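Local structure of motility protein B (Helicobacter pylori, 3CYP) at residues Ile26-Gln31 with Leu73-Val78; Val41-Thr45 with Leu61-Ala66; Thr91-Ala95 with Asn106-Glu110. The protein probably forms, with MotA, the stator of the flagellar motor and fastens it to the cell wall, the present chain being its probably periplasmic OmpA-like domain. All blocks are in the same frame, centred on the assembly; numbering follows the deposited sequence.

Contact 1 of 3, residues Ile26-Gln31 with Leu73-Val78; sequences IAKIIQ and LIQYGV
Ala27 lays its methyl against the C-terminal end of helix 58-75 and the turn that follows it, between the CB of Tyr76, 3.4 Å from Ala27 CB, and the methyls of Leu73 and Val78. A side chain this small lets helix 17-30 come close, with 5.4 Å between Ala27 CA and Leu73 CA. Deeper in, Ile30 and Val78 cross at about a right angle: Ile30 CG2, turned anti to its backbone N, meets Val78 CG1 at 3.5 Å. Leu73 CD2 reaches in among Ile26, Ala27 and Ile30, and strand 38-44 lies beneath through Ile39 and Val41. The helix 58-75 closes in a Schellman motif whose C-prime residue is Gly77, glycine suiting the positive phi of 105°. Val78 N bonds back to Leu73 O and Gly77 N to Ile74 O. At the exposed edge, Gln31, extended beyond CG, places its amide between the two segments. Its NE2 donates to Tyr76 O at 2.9 Å, bent to 132°, and to Ala27 O at 3.2 Å; NE2 stands above the plane of the Ala27 carbonyl, on the face opposite Gln31 N. One amide nitrogen thus serves carbonyls of both segments, so polar bonding at the edge complements an apolar interior.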
loop_
_atom_site.group_PDB
_atom_site.type_symbol
_atom_site.label_atom_id
_atom_site.label_comp_id
_atom_site.label_asym_id
_atom_site.label_seq_id
_atom_site.Cartn_x
_atom_site.Cartn_y
_atom_site.Cartn_z
ATOM N N ILE B 26 5.498 12.376 -11.939
ATOM C CA ILE B 26 4.710 11.137 -12.141
ATOM C C ILE B 26 3.307 11.269 -11.500
ATOM O O ILE B 26 2.300 10.830 -12.057
ATOM C CB ILE B 26 5.488 9.900 -11.601
ATOM C CG1 ILE B 26 6.761 9.664 -12.449
ATOM C CG2 ILE B 26 4.591 8.658 -11.523
ATOM C CD1 ILE B 26 6.440 9.196 -13.901
ATOM N N ALA B 27 3.200 11.902 -10.331
ATOM C CA ALA B 27 1.886 12.181 -9.707
ATOM C C ALA B 27 1.053 13.028 -10.628
ATOM O O ALA B 27 -0.135 12.774 -10.809
ATOM C CB ALA B 27 2.069 12.873 -8.315
ATOM N N LYS B 28 1.683 14.034 -11.239
ATOM C CA LYS B 28 0.999 14.899 -12.162
ATOM C C LYS B 28 0.353 14.101 -13.272
ATOM O O LYS B 28 -0.826 14.314 -13.586
ATOM C CB LYS B 28 1.981 15.913 -12.750
ATOM C CG LYS B 28 1.370 16.873 -13.765
ATOM C CD LYS B 28 2.496 17.765 -14.310
ATOM C CE LYS B 28 2.017 18.684 -15.432
ATOM N NZ LYS B 28 3.196 19.328 -16.125
ATOM N N ILE B 29 1.130 13.231 -13.902
ATOM C CA ILE B 29 0.649 12.430 -15.033
ATOM C C ILE B 29 -0.436 11.468 -14.571
ATOM O O ILE B 29 -1.408 11.227 -15.280
ATOM C CB ILE B 29 1.801 11.615 -15.695
ATOM C CG1 ILE B 29 2.714 12.517 -16.551
ATOM C CG2 ILE B 29 1.284 10.477 -16.545
ATOM C CD1 ILE B 29 2.089 13.820 -16.969
ATOM N N ILE B 30 -0.228 10.862 -13.390
ATOM C CA ILE B 30 -1.213 9.893 -12.906
ATOM C C ILE B 30 -2.590 10.519 -12.801
ATOM O O ILE B 30 -3.584 9.907 -13.178
ATOM C CB ILE B 30 -0.786 9.227 -11.608
ATOM C CG1 ILE B 30 0.420 8.347 -11.856
ATOM C CG2 ILE B 30 -1.950 8.435 -10.996
ATOM C CD1 ILE B 30 1.134 7.828 -10.605
ATOM N N GLN B 31 -2.670 11.751 -12.313
ATOM C CA GLN B 31 -3.951 12.391 -12.131
ATOM C C GLN B 31 -4.654 12.716 -13.452
ATOM O O GLN B 31 -5.855 13.010 -13.441
ATOM C CB GLN B 31 -3.762 13.629 -11.271
ATOM C CG GLN B 31 -3.296 13.267 -9.897
ATOM C CD GLN B 31 -3.026 14.455 -9.044
ATOM O OE1 GLN B 31 -3.966 15.115 -8.583
ATOM N NE2 GLN B 31 -1.752 14.687 -8.740
ATOM N N LEU B 73 3.439 9.876 -3.710
ATOM C CA LEU B 73 2.442 10.068 -4.752
ATOM C C LEU B 73 1.087 10.553 -4.175
ATOM O O LEU B 73 0.365 11.385 -4.754
ATOM C CB LEU B 73 2.183 8.785 -5.574
ATOM C CG LEU B 73 3.373 8.378 -6.456
ATOM C CD1 LEU B 73 3.272 6.926 -6.939
ATOM C CD2 LEU B 73 3.540 9.367 -7.609
ATOM N N ILE B 74 0.693 9.954 -3.070
ATOM C CA ILE B 74 -0.561 10.310 -2.423
ATOM C C ILE B 74 -0.508 11.730 -1.846
ATOM O O ILE B 74 -1.449 12.497 -1.978
ATOM C CB ILE B 74 -0.938 9.268 -1.347
ATOM C CG1 ILE B 74 -1.296 7.955 -2.041
ATOM C CG2 ILE B 74 -2.096 9.771 -0.429
ATOM C CD1 ILE B 74 -1.318 6.714 -1.088
ATOM N N GLN B 75 0.613 12.083 -1.262
ATOM C CA GLN B 75 0.823 13.487 -0.868
ATOM C C GLN B 75 0.617 14.485 -2.001
ATOM O O GLN B 75 0.159 15.593 -1.785
ATOM C CB GLN B 75 2.228 13.688 -0.287
ATOM C CG GLN B 75 2.430 13.035 1.053
ATOM C CD GLN B 75 3.799 13.329 1.620
ATOM O OE1 GLN B 75 4.795 12.791 1.159
ATOM N NE2 GLN B 75 3.864 14.251 2.612
ATOM N N TYR B 76 1.054 14.112 -3.204
ATOM C CA TYR B 76 0.911 14.954 -4.384
ATOM C C TYR B 76 -0.474 14.834 -5.064
ATOM O O TYR B 76 -0.693 15.418 -6.148
ATOM C CB TYR B 76 2.024 14.633 -5.350
ATOM C CG TYR B 76 3.418 15.191 -5.006
ATOM C CD1 TYR B 76 4.536 14.369 -4.941
ATOM C CD2 TYR B 76 3.593 16.550 -4.811
ATOM C CE1 TYR B 76 5.838 14.905 -4.684
ATOM C CE2 TYR B 76 4.848 17.081 -4.575
ATOM C CZ TYR B 76 5.960 16.268 -4.519
ATOM O OH TYR B 76 7.201 16.853 -4.281
ATOM N N GLY B 77 -1.394 14.092 -4.442
ATOM C CA GLY B 77 -2.763 14.105 -4.844
ATOM C C GLY B 77 -3.255 12.897 -5.609
ATOM O O GLY B 77 -4.395 12.893 -6.043
ATOM N N VAL B 78 -2.433 11.865 -5.740
ATOM C CA VAL B 78 -2.914 10.648 -6.413
ATOM C C VAL B 78 -3.917 9.974 -5.497
ATOM O O VAL B 78 -3.698 9.834 -4.298
ATOM C CB VAL B 78 -1.788 9.709 -6.830
ATOM C CG1 VAL B 78 -2.403 8.386 -7.479
ATOM C CG2 VAL B 78 -0.869 10.399 -7.785
#

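Contact 2 of 3, residues Val41-Thr45 with Leu61-Ala66; sequences VRGFT and LAANRA
Gly43 faces Ala62 where strand 38-44 meets helix 58-75, the first two elements of a beta-alpha-beta unit in this OmpA-like domain. The segments run at 144°, nearer antiparallel than parallel, as expected when a helix returns over its sheet, and their axes approach to 6.3 Å.

Close packing of small residues on backbone comes first. Gly43 CA and Ala62 CA are 4.5 Å apart; having no side chain, Gly43 lets its CA face Ala62 O directly at 3.6 Å in a nearly straight CA-H...O contact. Ala62 CB rests against Gly43 O at 3.4 Å, while Ala66 CB sits over the backbone from Val41 to Gly43.

Two apolar pairs flank this centre. Val41, beta-branched and well suited to a buried strand, brings CG1 to 4.2 Å from Ala66 CB. At the other end Thr45 CG2 meets Leu61 CD2 at 3.7 Å, and the same leucine methyl lies over one face of the Arg65 guanidinium, offset toward its rim.

The polar contact belongs to Arg65, whose long side chain, extended from CG to NE, reaches across to the backbone of Phe44. Asn107 OD1 also accepts from NH1, and Ser12 O from NE, so several bonds fix the buried group. Across the contact, Arg65 NH1 donates to Phe44 O at 2.8 Å, in the carbonyl plane and on a lone pair, with the oxygen near the guanidinium plane.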
loop_
_atom_site.group_PDB
_atom_site.type_symbol
_atom_site.label_atom_id
_atom_site.label_comp_id
_atom_site.label_asym_id
_atom_site.label_seq_id
_atom_site.Cartn_x
_atom_site.Cartn_y
_atom_site.Cartn_z
ATOM N N VAL B 41 3.339 0.420 -7.534
ATOM C CA VAL B 41 4.638 0.983 -7.235
ATOM C C VAL B 41 5.467 -0.193 -6.722
ATOM O O VAL B 41 5.180 -0.785 -5.645
ATOM C CB VAL B 41 4.515 2.044 -6.138
ATOM C CG1 VAL B 41 5.889 2.609 -5.800
ATOM C CG2 VAL B 41 3.496 3.113 -6.554
ATOM N N ARG B 42 6.461 -0.578 -7.534
ATOM C CA ARG B 42 7.242 -1.795 -7.309
ATOM C C ARG B 42 8.636 -1.459 -6.810
ATOM O O ARG B 42 9.364 -0.747 -7.481
ATOM C CB ARG B 42 7.401 -2.585 -8.612
ATOM C CG ARG B 42 6.107 -3.010 -9.133
ATOM C CD ARG B 42 6.263 -3.999 -10.248
ATOM N NE ARG B 42 4.933 -4.398 -10.669
ATOM C CZ ARG B 42 4.685 -5.273 -11.626
ATOM N NH1 ARG B 42 5.682 -5.821 -12.312
ATOM N NH2 ARG B 42 3.416 -5.542 -11.922
ATOM N N GLY B 43 9.030 -2.087 -5.706
ATOM C CA GLY B 43 10.354 -1.863 -5.120
ATOM C C GLY B 43 11.299 -3.038 -5.311
ATOM O O GLY B 43 10.883 -4.202 -5.309
ATOM N N PHE B 44 12.587 -2.706 -5.487
ATOM C CA PHE B 44 13.630 -3.687 -5.754
ATOM C C PHE B 44 14.913 -3.300 -5.031
ATOM O O PHE B 44 15.098 -2.142 -4.608
ATOM C CB PHE B 44 13.957 -3.786 -7.219
ATOM C CG PHE B 44 12.760 -3.976 -8.138
ATOM C CD1 PHE B 44 12.440 -5.248 -8.612
ATOM C CD2 PHE B 44 11.988 -2.892 -8.547
ATOM C CE1 PHE B 44 11.374 -5.439 -9.468
ATOM C CE2 PHE B 44 10.933 -3.072 -9.449
ATOM C CZ PHE B 44 10.624 -4.353 -9.894
ATOM N N THR B 45 15.758 -4.324 -4.886
ATOM C CA THR B 45 17.140 -4.197 -4.410
ATOM C C THR B 45 18.122 -4.961 -5.287
ATOM O O THR B 45 17.757 -5.772 -6.126
ATOM C CB THR B 45 17.267 -4.818 -2.984
ATOM O OG1 THR B 45 17.158 -6.247 -3.102
ATOM C CG2 THR B 45 16.181 -4.277 -2.033
ATOM N N LEU B 61 13.390 -4.064 2.771
ATOM C CA LEU B 61 13.934 -2.845 2.219
ATOM C C LEU B 61 13.189 -2.431 0.941
ATOM O O LEU B 61 12.829 -1.257 0.794
ATOM C CB LEU B 61 15.436 -3.025 1.932
ATOM C CG LEU B 61 16.148 -1.917 1.130
ATOM C CD1 LEU B 61 16.072 -0.534 1.786
ATOM C CD2 LEU B 61 17.611 -2.363 0.844
ATOM N N ALA B 62 12.952 -3.397 0.052
ATOM C CA ALA B 62 12.223 -3.089 -1.213
ATOM C C ALA B 62 10.817 -2.605 -0.908
ATOM O O ALA B 62 10.279 -1.706 -1.568
ATOM C CB ALA B 62 12.157 -4.259 -2.131
ATOM N N ALA B 63 10.194 -3.238 0.075
ATOM C CA ALA B 63 8.843 -2.791 0.497
ATOM C C ALA B 63 8.810 -1.372 1.009
ATOM O O ALA B 63 7.885 -0.586 0.679
ATOM C CB ALA B 63 8.294 -3.716 1.580
ATOM N N ASN B 64 9.781 -0.992 1.840
ATOM C CA ASN B 64 9.790 0.370 2.378
ATOM C C ASN B 64 10.077 1.364 1.265
ATOM O O ASN B 64 9.491 2.439 1.227
ATOM C CB ASN B 64 10.759 0.564 3.565
ATOM C CG ASN B 64 10.264 1.609 4.548
ATOM O OD1 ASN B 64 11.048 2.366 5.124
ATOM N ND2 ASN B 64 8.960 1.663 4.744
ATOM N N ARG B 65 10.956 1.008 0.331
ATOM C CA ARG B 65 11.171 1.872 -0.859
ATOM C C ARG B 65 9.874 2.146 -1.620
ATOM O O ARG B 65 9.524 3.290 -1.893
ATOM C CB ARG B 65 12.194 1.299 -1.788
ATOM C CG ARG B 65 13.616 1.393 -1.222
ATOM C CD ARG B 65 14.598 0.659 -2.080
ATOM N NE ARG B 65 15.988 0.917 -1.668
ATOM C CZ ARG B 65 17.037 0.183 -2.032
ATOM N NH1 ARG B 65 16.892 -0.862 -2.823
ATOM N NH2 ARG B 65 18.274 0.522 -1.609
ATOM N N ALA B 66 9.168 1.068 -1.946
ATOM C CA ALA B 66 7.934 1.179 -2.728
ATOM C C ALA B 66 6.872 1.904 -1.933
ATOM O O ALA B 66 6.188 2.795 -2.452
ATOM C CB ALA B 66 7.468 -0.179 -3.152
#

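Contact 3 of 3, residues Thr91-Ala95 with Asn106-Glu110; sequences TNPIA and NNRVE
Arg108 meets Ile94 through two torsions: Arg108 CG stands between its backbone N and carbonyl carbon (chi1 88°), and a bend at chi2 of -87° folds the chain so that its guanidinium lies beside the loop. Ile94 places CG1 in the same kind of position, bringing its CG2 methyl over the guanidinium. The contact joins the loop before helix 100-105 to the start of strand 108-114 in the OmpA-like fold.

Ile94 CG2 lies over one face of that group, 3.4 Å from Arg108 NH2, while polar partners surround its edge. NH2 donates to Asn92 O at 2.8 Å, nearly in the guanidinium plane. NE and NH2 hold Glu110 OE1 side-on in a salt bridge, both from the same face of the carboxylate, and NH1 reaches Asn106 O and a water that also lies within hydrogen-bonding distance of Thr91 O. Arginine suits the site because its five N-H groups can serve so many oxygens in one plane; Phe44 adds a cation-pi contact.

Asn106 supplies both an acceptor and a donor to the loop backbone. OD1 takes Ala95 N on a lone pair, in the amide's carbonyl plane, and Ile94 N in a weak bond. Pro93 CB packs against the amide at 3.4 Å from Asn106 OD1. The amide's other end, Asn106 ND2, donates to Ala95 O at 3.0 Å, with an N-H...O angle of 160°.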
loop_
_atom_site.group_PDB
_atom_site.type_symbol
_atom_site.label_atom_id
_atom_site.label_comp_id
_atom_site.label_asym_id
_atom_site.label_seq_id
_atom_site.Cartn_x
_atom_site.Cartn_y
_atom_site.Cartn_z
ATOM N N THR B 91 14.829 -9.850 -6.491
ATOM C CA THR B 91 14.419 -10.520 -7.707
ATOM C C THR B 91 14.265 -9.519 -8.854
ATOM O O THR B 91 14.213 -8.298 -8.617
ATOM C CB THR B 91 13.083 -11.319 -7.507
ATOM O OG1 THR B 91 11.949 -10.437 -7.464
ATOM C CG2 THR B 91 13.127 -12.154 -6.230
ATOM N N ASN B 92 14.204 -10.051 -10.069
ATOM C CA ASN B 92 13.975 -9.272 -11.272
ATOM C C ASN B 92 14.904 -8.067 -11.400
ATOM O O ASN B 92 14.466 -6.976 -11.703
ATOM C CB ASN B 92 12.517 -8.853 -11.335
ATOM C CG ASN B 92 11.606 -10.050 -11.402
ATOM O OD1 ASN B 92 11.466 -10.650 -12.452
ATOM N ND2 ASN B 92 11.062 -10.461 -10.261
ATOM N N PRO B 93 16.208 -8.285 -11.269
ATOM C CA PRO B 93 17.135 -7.163 -11.455
ATOM C C PRO B 93 17.089 -6.593 -12.872
ATOM O O PRO B 93 16.771 -7.335 -13.803
ATOM C CB PRO B 93 18.502 -7.825 -11.215
ATOM C CG PRO B 93 18.286 -9.254 -11.555
ATOM C CD PRO B 93 16.934 -9.559 -11.043
ATOM N N ILE B 94 17.396 -5.303 -13.033
ATOM C CA ILE B 94 17.482 -4.718 -14.372
ATOM C C ILE B 94 18.872 -4.902 -14.969
ATOM O O ILE B 94 19.038 -4.827 -16.178
ATOM C CB ILE B 94 17.014 -3.236 -14.476
ATOM C CG1 ILE B 94 17.669 -2.334 -13.438
ATOM C CG2 ILE B 94 15.525 -3.171 -14.378
ATOM C CD1 ILE B 94 16.932 -0.989 -13.282
ATOM N N ALA B 95 19.851 -5.152 -14.110
ATOM C CA ALA B 95 21.242 -5.243 -14.526
ATOM C C ALA B 95 21.816 -6.453 -13.823
ATOM O O ALA B 95 21.366 -6.796 -12.742
ATOM C CB ALA B 95 21.979 -4.009 -14.089
ATOM N N ASN B 106 20.123 -1.703 -9.511
ATOM C CA ASN B 106 19.009 -2.575 -9.084
ATOM C C ASN B 106 18.243 -2.061 -7.877
ATOM O O ASN B 106 17.201 -2.597 -7.531
ATOM C CB ASN B 106 19.505 -4.015 -8.845
ATOM C CG ASN B 106 19.936 -4.715 -10.143
ATOM O OD1 ASN B 106 19.359 -4.485 -11.201
ATOM N ND2 ASN B 106 21.004 -5.542 -10.078
ATOM N N ASN B 107 18.755 -1.034 -7.217
ATOM C CA ASN B 107 18.120 -0.436 -6.068
ATOM C C ASN B 107 17.203 0.666 -6.573
ATOM O O ASN B 107 17.616 1.815 -6.769
ATOM C CB ASN B 107 19.186 0.112 -5.117
ATOM C CG ASN B 107 20.013 -0.975 -4.548
ATOM O OD1 ASN B 107 19.491 -1.853 -3.867
ATOM N ND2 ASN B 107 21.303 -1.011 -4.911
ATOM N N ARG B 108 15.942 0.309 -6.798
ATOM C CA ARG B 108 15.031 1.228 -7.488
ATOM C C ARG B 108 13.578 0.893 -7.231
ATOM O O ARG B 108 13.247 -0.169 -6.737
ATOM C CB ARG B 108 15.315 1.269 -9.004
ATOM C CG ARG B 108 14.615 0.254 -9.913
ATOM C CD ARG B 108 15.310 -1.019 -10.042
ATOM N NE ARG B 108 14.608 -2.017 -10.861
ATOM C CZ ARG B 108 14.813 -3.312 -10.720
ATOM N NH1 ARG B 108 15.690 -3.749 -9.842
ATOM N NH2 ARG B 108 14.111 -4.186 -11.408
ATOM N N VAL B 109 12.736 1.852 -7.573
ATOM C CA VAL B 109 11.275 1.666 -7.574
ATOM C C VAL B 109 10.841 1.941 -9.005
ATOM O O VAL B 109 11.322 2.895 -9.624
ATOM C CB VAL B 109 10.586 2.568 -6.568
ATOM C CG1 VAL B 109 9.073 2.652 -6.880
ATOM C CG2 VAL B 109 10.821 2.078 -5.179
ATOM N N GLU B 110 9.967 1.057 -9.526
ATOM C CA GLU B 110 9.402 1.163 -10.886
ATOM C C GLU B 110 7.905 1.378 -10.790
ATOM O O GLU B 110 7.258 0.820 -9.889
ATOM C CB GLU B 110 9.685 -0.108 -11.724
ATOM C CG GLU B 110 11.176 -0.390 -11.880
ATOM C CD GLU B 110 11.478 -1.637 -12.652
ATOM O OE1 GLU B 110 12.682 -1.918 -12.853
ATOM O OE2 GLU B 110 10.528 -2.377 -13.027
HETATM O O HOH W 1 16.061 -6.274 -8.494
#

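Overall arrangement
All three contacts lie in one OmpA-like domain; contacts 2 and 3 meet on the sheet, and contact 1 packs against it. Contact 2 is nested along the chain inside the span closed by contact 1, and both use helix 58-75; their centres are 18 Å apart, yet Leu73 CD1 touches Val41 CG2 at 3.8 Å. Contact 3 follows in sequence. Its centre is 9 Å from that of contact 2, through neighbouring antiparallel strands 38-44 and 108-114, but 22 Å from that of contact 1, across the chain's centre. Contact 1 thus ties the two helices, contact 2 seats one on the sheet, and contact 3 fixes a loop to the sheet, consistent with one compact, probably periplasmic domain.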